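Local coordinates for AAEL008620-PA odorant-binding protein (Aedes aegypti, PDB 5V13) that binds juvenile hormone in the mosquito hemolymph as a member of the odorant-binding protein family, at residues I48-W53 against Q62-C67. Residues are numbered along the deposited sequence; the frame is centred on the assembly and turned at random.
With JH3 (methyl (2E,6E)-9-[(2R)-3,3-dimethyloxiran-2-yl]-3,7-dimethylnona-2,6-dienoate), chain E.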
ATOM      1  N   ILE B  48       9.986 -25.734 -11.675  1.00 20.26           N
ATOM      2  CA  ILE B  48       8.553 -25.734 -11.377  1.00 19.90           C
ATOM      3  C   ILE B  48       8.278 -26.462 -10.065  1.00 28.26           C
ATOM      4  O   ILE B  48       7.487 -25.995  -9.235  1.00 24.85           O
ATOM      5  CB  ILE B  48       7.760 -26.348 -12.548  1.00 22.24           C
ATOM      6  CG1 ILE B  48       7.762 -25.401 -13.745  1.00 18.53           C
ATOM      7  CG2 ILE B  48       6.334 -26.661 -12.125  1.00 23.30           C
ATOM      8  CD1 ILE B  48       7.166 -26.019 -15.004  1.00 20.07           C
ATOM      9  N   ASN B  49       8.932 -27.610  -9.848  1.00 19.63           N
ATOM     10  CA  ASN B  49       8.808 -28.291  -8.561  1.00 22.00           C
ATOM     11  C   ASN B  49       9.241 -27.397  -7.409  1.00 20.93           C
ATOM     12  O   ASN B  49       8.662 -27.457  -6.318  1.00 21.59           O
ATOM     13  CB  ASN B  49       9.641 -29.570  -8.550  1.00 22.48           C
ATOM     14  CG  ASN B  49       9.094 -30.621  -9.483  1.00 37.20           C
ATOM     15  OD1 ASN B  49       7.880 -30.786  -9.610  1.00 39.61           O
ATOM     16  ND2 ASN B  49       9.990 -31.343 -10.141  1.00 43.73           N
ATOM     17  N   TRP B  50      10.270 -26.572  -7.620  1.00 14.82           N
ATOM     18  CA  TRP B  50      10.737 -25.724  -6.527  1.00 13.58           C
ATOM     19  C   TRP B  50       9.713 -24.650  -6.185  1.00 20.50           C
ATOM     20  O   TRP B  50       9.449 -24.390  -5.003  1.00 18.64           O
ATOM     21  CB  TRP B  50      12.073 -25.069  -6.872  1.00 13.24           C
ATOM     22  CG  TRP B  50      13.174 -26.043  -7.249  1.00 17.62           C
ATOM     23  CD1 TRP B  50      13.154 -27.397  -7.123  1.00 15.28           C
ATOM     24  CD2 TRP B  50      14.431 -25.712  -7.838  1.00 13.87           C
ATOM     25  NE1 TRP B  50      14.339 -27.935  -7.581  1.00 20.17           N
ATOM     26  CE2 TRP B  50      15.141 -26.916  -8.020  1.00 18.62           C
ATOM     27  CE3 TRP B  50      15.044 -24.505  -8.200  1.00 13.50           C
ATOM     28  CZ2 TRP B  50      16.417 -26.954  -8.591  1.00 21.07           C
ATOM     29  CZ3 TRP B  50      16.318 -24.546  -8.761  1.00 20.73           C
ATOM     30  CH2 TRP B  50      16.986 -25.759  -8.949  1.00 18.65           C
ATOM     31  N   VAL B  51       9.125 -24.006  -7.195  1.00 17.54           N
ATOM     32  CA  VAL B  51       8.170 -22.940  -6.884  1.00 16.73           C
ATOM     33  C   VAL B  51       6.866 -23.478  -6.315  1.00 21.66           C
ATOM     34  O   VAL B  51       6.058 -22.690  -5.812  1.00 22.77           O
ATOM     35  CB  VAL B  51       7.873 -22.055  -8.114  1.00 16.52           C
ATOM     36  CG1 VAL B  51       9.154 -21.430  -8.648  1.00 20.74           C
ATOM     37  CG2 VAL B  51       7.153 -22.845  -9.207  1.00 18.11           C
ATOM     38  N   LYS B  52       6.632 -24.791  -6.390  1.00 18.10           N
ATOM     39  CA  LYS B  52       5.542 -25.459  -5.684  1.00 14.63           C
ATOM     40  C   LYS B  52       5.990 -26.023  -4.339  1.00 22.33           C
ATOM     41  O   LYS B  52       5.292 -26.866  -3.758  1.00 18.59           O
ATOM     42  CB  LYS B  52       4.956 -26.585  -6.541  1.00 17.37           C
ATOM     43  CG  LYS B  52       4.266 -26.126  -7.809  1.00 16.52           C
ATOM     44  CD  LYS B  52       3.920 -27.336  -8.673  1.00 29.70           C
ATOM     45  CE  LYS B  52       3.329 -26.926 -10.008  1.00 38.13           C
ATOM     46  NZ  LYS B  52       3.289 -28.088 -10.938  1.00 42.71           N
ATOM     47  N   TRP B  53       7.157 -25.602  -3.862  1.00 19.30           N
ATOM     48  CA  TRP B  53       7.662 -25.930  -2.532  1.00 19.14           C
ATOM     49  C   TRP B  53       7.936 -27.421  -2.331  1.00 21.21           C
ATOM     50  O   TRP B  53       7.919 -27.913  -1.199  1.00 25.10           O
ATOM     51  CB  TRP B  53       6.715 -25.414  -1.447  1.00 18.86           C
ATOM     52  CG  TRP B  53       6.694 -23.917  -1.362  1.00 14.56           C
ATOM     53  CD1 TRP B  53       5.969 -23.055  -2.141  1.00 14.92           C
ATOM     54  CD2 TRP B  53       7.429 -23.105  -0.444  1.00 13.66           C
ATOM     55  NE1 TRP B  53       6.213 -21.755  -1.760  1.00 14.15           N
ATOM     56  CE2 TRP B  53       7.100 -21.760  -0.714  1.00 19.34           C
ATOM     57  CE3 TRP B  53       8.328 -23.383   0.591  1.00 12.36           C
ATOM     58  CZ2 TRP B  53       7.649 -20.696   0.002  1.00 14.73           C
ATOM     59  CZ3 TRP B  53       8.856 -22.321   1.315  1.00 10.56           C
ATOM     60  CH2 TRP B  53       8.521 -21.000   1.013  1.00 16.79           C
ATOM     61  N   GLN B  62      19.088 -29.708  -4.176  1.00 14.93           N
ATOM     62  CA  GLN B  62      19.806 -29.524  -2.921  1.00 14.62           C
ATOM     63  C   GLN B  62      20.533 -28.194  -2.913  1.00 15.27           C
ATOM     64  O   GLN B  62      20.512 -27.474  -1.909  1.00 14.67           O
ATOM     65  CB  GLN B  62      20.787 -30.678  -2.685  1.00 15.47           C
ATOM     66  CG  GLN B  62      20.116 -32.036  -2.559  1.00 18.44           C
ATOM     67  CD  GLN B  62      21.109 -33.184  -2.490  1.00 26.27           C
ATOM     68  OE1 GLN B  62      22.160 -33.144  -3.121  1.00 25.68           O
ATOM     69  NE2 GLN B  62      20.776 -34.215  -1.726  1.00 30.58           N
ATOM     70  N   CYS B  63      21.152 -27.823  -4.039  1.00 14.47           N
ATOM     71  CA  CYS B  63      21.844 -26.540  -4.055  1.00 18.42           C
ATOM     72  C   CYS B  63      20.873 -25.370  -4.002  1.00 21.25           C
ATOM     73  O   CYS B  63      21.216 -24.322  -3.447  1.00 14.99           O
ATOM     74  CB  CYS B  63      22.744 -26.420  -5.275  1.00 19.74           C
ATOM     75  SG  CYS B  63      24.146 -27.573  -5.176  1.00 29.05           S
ATOM     76  N   TYR B  64      19.670 -25.518  -4.571  1.00 13.12           N
ATOM     77  CA  TYR B  64      18.687 -24.439  -4.463  1.00 12.39           C
ATOM     78  C   TYR B  64      18.277 -24.213  -3.012  1.00 14.22           C
ATOM     79  O   TYR B  64      18.164 -23.064  -2.554  1.00 15.81           O
ATOM     80  CB  TYR B  64      17.453 -24.746  -5.314  1.00 12.59           C
ATOM     81  CG  TYR B  64      16.456 -23.605  -5.329  1.00 15.31           C
ATOM     82  CD1 TYR B  64      16.700 -22.464  -6.082  1.00 11.86           C
ATOM     83  CD2 TYR B  64      15.284 -23.651  -4.559  1.00 12.00           C
ATOM     84  CE1 TYR B  64      15.787 -21.391  -6.087  1.00 11.52           C
ATOM     85  CE2 TYR B  64      14.371 -22.597  -4.565  1.00 14.38           C
ATOM     86  CZ  TYR B  64      14.631 -21.470  -5.327  1.00 13.73           C
ATOM     87  OH  TYR B  64      13.738 -20.411  -5.342  1.00 11.55           O
ATOM     88  N   VAL B  65      18.030 -25.294  -2.276  1.00 12.02           N
ATOM     89  CA  VAL B  65      17.675 -25.157  -0.864  1.00 13.99           C
ATOM     90  C   VAL B  65      18.811 -24.501  -0.077  1.00 15.00           C
ATOM     91  O   VAL B  65      18.575 -23.620   0.763  1.00 16.78           O
ATOM     92  CB  VAL B  65      17.283 -26.524  -0.277  1.00 20.31           C
ATOM     93  CG1 VAL B  65      16.981 -26.391   1.223  1.00 22.45           C
ATOM     94  CG2 VAL B  65      16.064 -27.083  -1.020  1.00 20.49           C
ATOM     95  N   LYS B  66      20.054 -24.908  -0.336  1.00 15.39           N
ATOM     96  CA  LYS B  66      21.192 -24.295   0.348  1.00 14.18           C
ATOM     97  C   LYS B  66      21.289 -22.801   0.033  1.00 14.10           C
ATOM     98  O   LYS B  66      21.465 -21.970   0.938  1.00 16.96           O
ATOM     99  CB  LYS B  66      22.485 -25.013  -0.044  1.00 16.11           C
ATOM    100  CG  LYS B  66      23.722 -24.361   0.558  1.00 17.58           C
ATOM    101  CD  LYS B  66      24.997 -25.000   0.081  1.00 22.26           C
ATOM    102  CE  LYS B  66      26.140 -24.003   0.204  1.00 22.95           C
ATOM    103  NZ  LYS B  66      27.385 -24.537  -0.400  1.00 25.61           N
ATOM    104  N   CYS B  67      21.172 -22.453  -1.252  1.00 15.73           N
ATOM    105  CA  CYS B  67      21.229 -21.061  -1.693  1.00 16.07           C
ATOM    106  C   CYS B  67      20.172 -20.210  -0.998  1.00 13.80           C
ATOM    107  O   CYS B  67      20.477 -19.135  -0.474  1.00 14.93           O
ATOM    108  CB  CYS B  67      21.040 -20.999  -3.218  1.00 18.67           C
ATOM    109  SG  CYS B  67      21.099 -19.320  -4.000  1.00 28.23           S
TER
HETATM  110  C1  JH3 E 301       9.284 -18.582  -6.188  1.00 19.20           C
HETATM  111  O2  JH3 E 301       8.115 -18.337  -5.950  1.00 26.63           O
HETATM  112  O1  JH3 E 301       9.935 -17.825  -7.227  1.00 26.28           O
HETATM  113  CM  JH3 E 301       9.206 -16.775  -7.867  1.00 26.40           C
HETATM  114  C2  JH3 E 301      10.090 -19.586  -5.469  1.00 17.52           C
HETATM  115  C3  JH3 E 301       9.685 -20.406  -4.496  1.00 12.87           C
HETATM  116  C3' JH3 E 301       8.281 -20.446  -3.959  1.00 17.41           C
HETATM  117  C4  JH3 E 301      10.730 -21.326  -3.912  1.00 13.64           C
HETATM  118  C5  JH3 E 301      10.583 -21.349  -2.394  1.00 16.25           C
HETATM  119  C6  JH3 E 301      11.859 -21.872  -1.774  1.00 14.03           C
HETATM  120  C7  JH3 E 301      12.028 -23.154  -1.420  1.00 15.23           C
HETATM  121  C7' JH3 E 301      10.945 -24.173  -1.662  1.00 16.95           C
HETATM  122  C8  JH3 E 301      13.354 -23.561  -0.796  1.00 19.48           C
HETATM  123  C9  JH3 E 301      13.189 -24.062   0.649  1.00 18.61           C
HETATM  124  CA  JH3 E 301      12.380 -23.100   1.516  1.00 16.96           C
HETATM  125  O3  JH3 E 301      12.360 -23.469   2.913  1.00 16.80           O
HETATM  126  CB  JH3 E 301      13.179 -22.347   2.578  1.00 17.52           C
HETATM  127  CB' JH3 E 301      12.613 -20.952   2.867  1.00 14.96           C
HETATM  128  CC  JH3 E 301      14.666 -22.618   2.752  1.00 20.65           C
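Trp50 holds CG anti to its carbonyl carbon (chi1 -56°), and Tyr64 holds CG anti to its backbone N (chi1 -175°). These torsions send the two rings into the space between helix 44-51 and helix 59-71, where they lie face to face. The rings form an offset stack. The tyrosine ring and the six-membered ring of the indole have centroids 4.4 Å apart, and their planes are tilted by 21°. The closest atoms are Tyr64 CG and Trp50 CE3, 3.3 Å apart. Tyr64 CB also sits over the indole, 3.7 Å from the centroid of the six-membered ring, in a CH-pi contact. One indole face thus receives both the ring of Tyr64 and its CB.

Both polar ends have partners elsewhere. Trp50 NE1 hydrogen-bonds to Ser61 OG, which joins the same two helices as the stack. Tyr64 OH hydrogen-bonds to the backbone O of Tyr33. Leu37 of helix 26-38 packs against both aromatic side chains.

Tyr64 touches the hormone directly. JH3 C6 meets its ring edge near the ring plane, and Tyr64 OH is 3.5 Å from JH3 C4. Trp50 lines the pocket with its carbonyl O, while its indole backs Tyr64 as a second layer. Trp53, with its positive phi, is the C-prime residue of the Schellman motif that ends helix 44-51. Its indole faces JH3 C5, and Trp53 NE1 is 3.3 Å from JH3 C3'. Cys63 and Cys67 tie helix 59-71 to Cys122 and Cys36 by disulfides. Helices cross-linked by disulfides around an apolar ligand are characteristic of the PBP/GOBP fold.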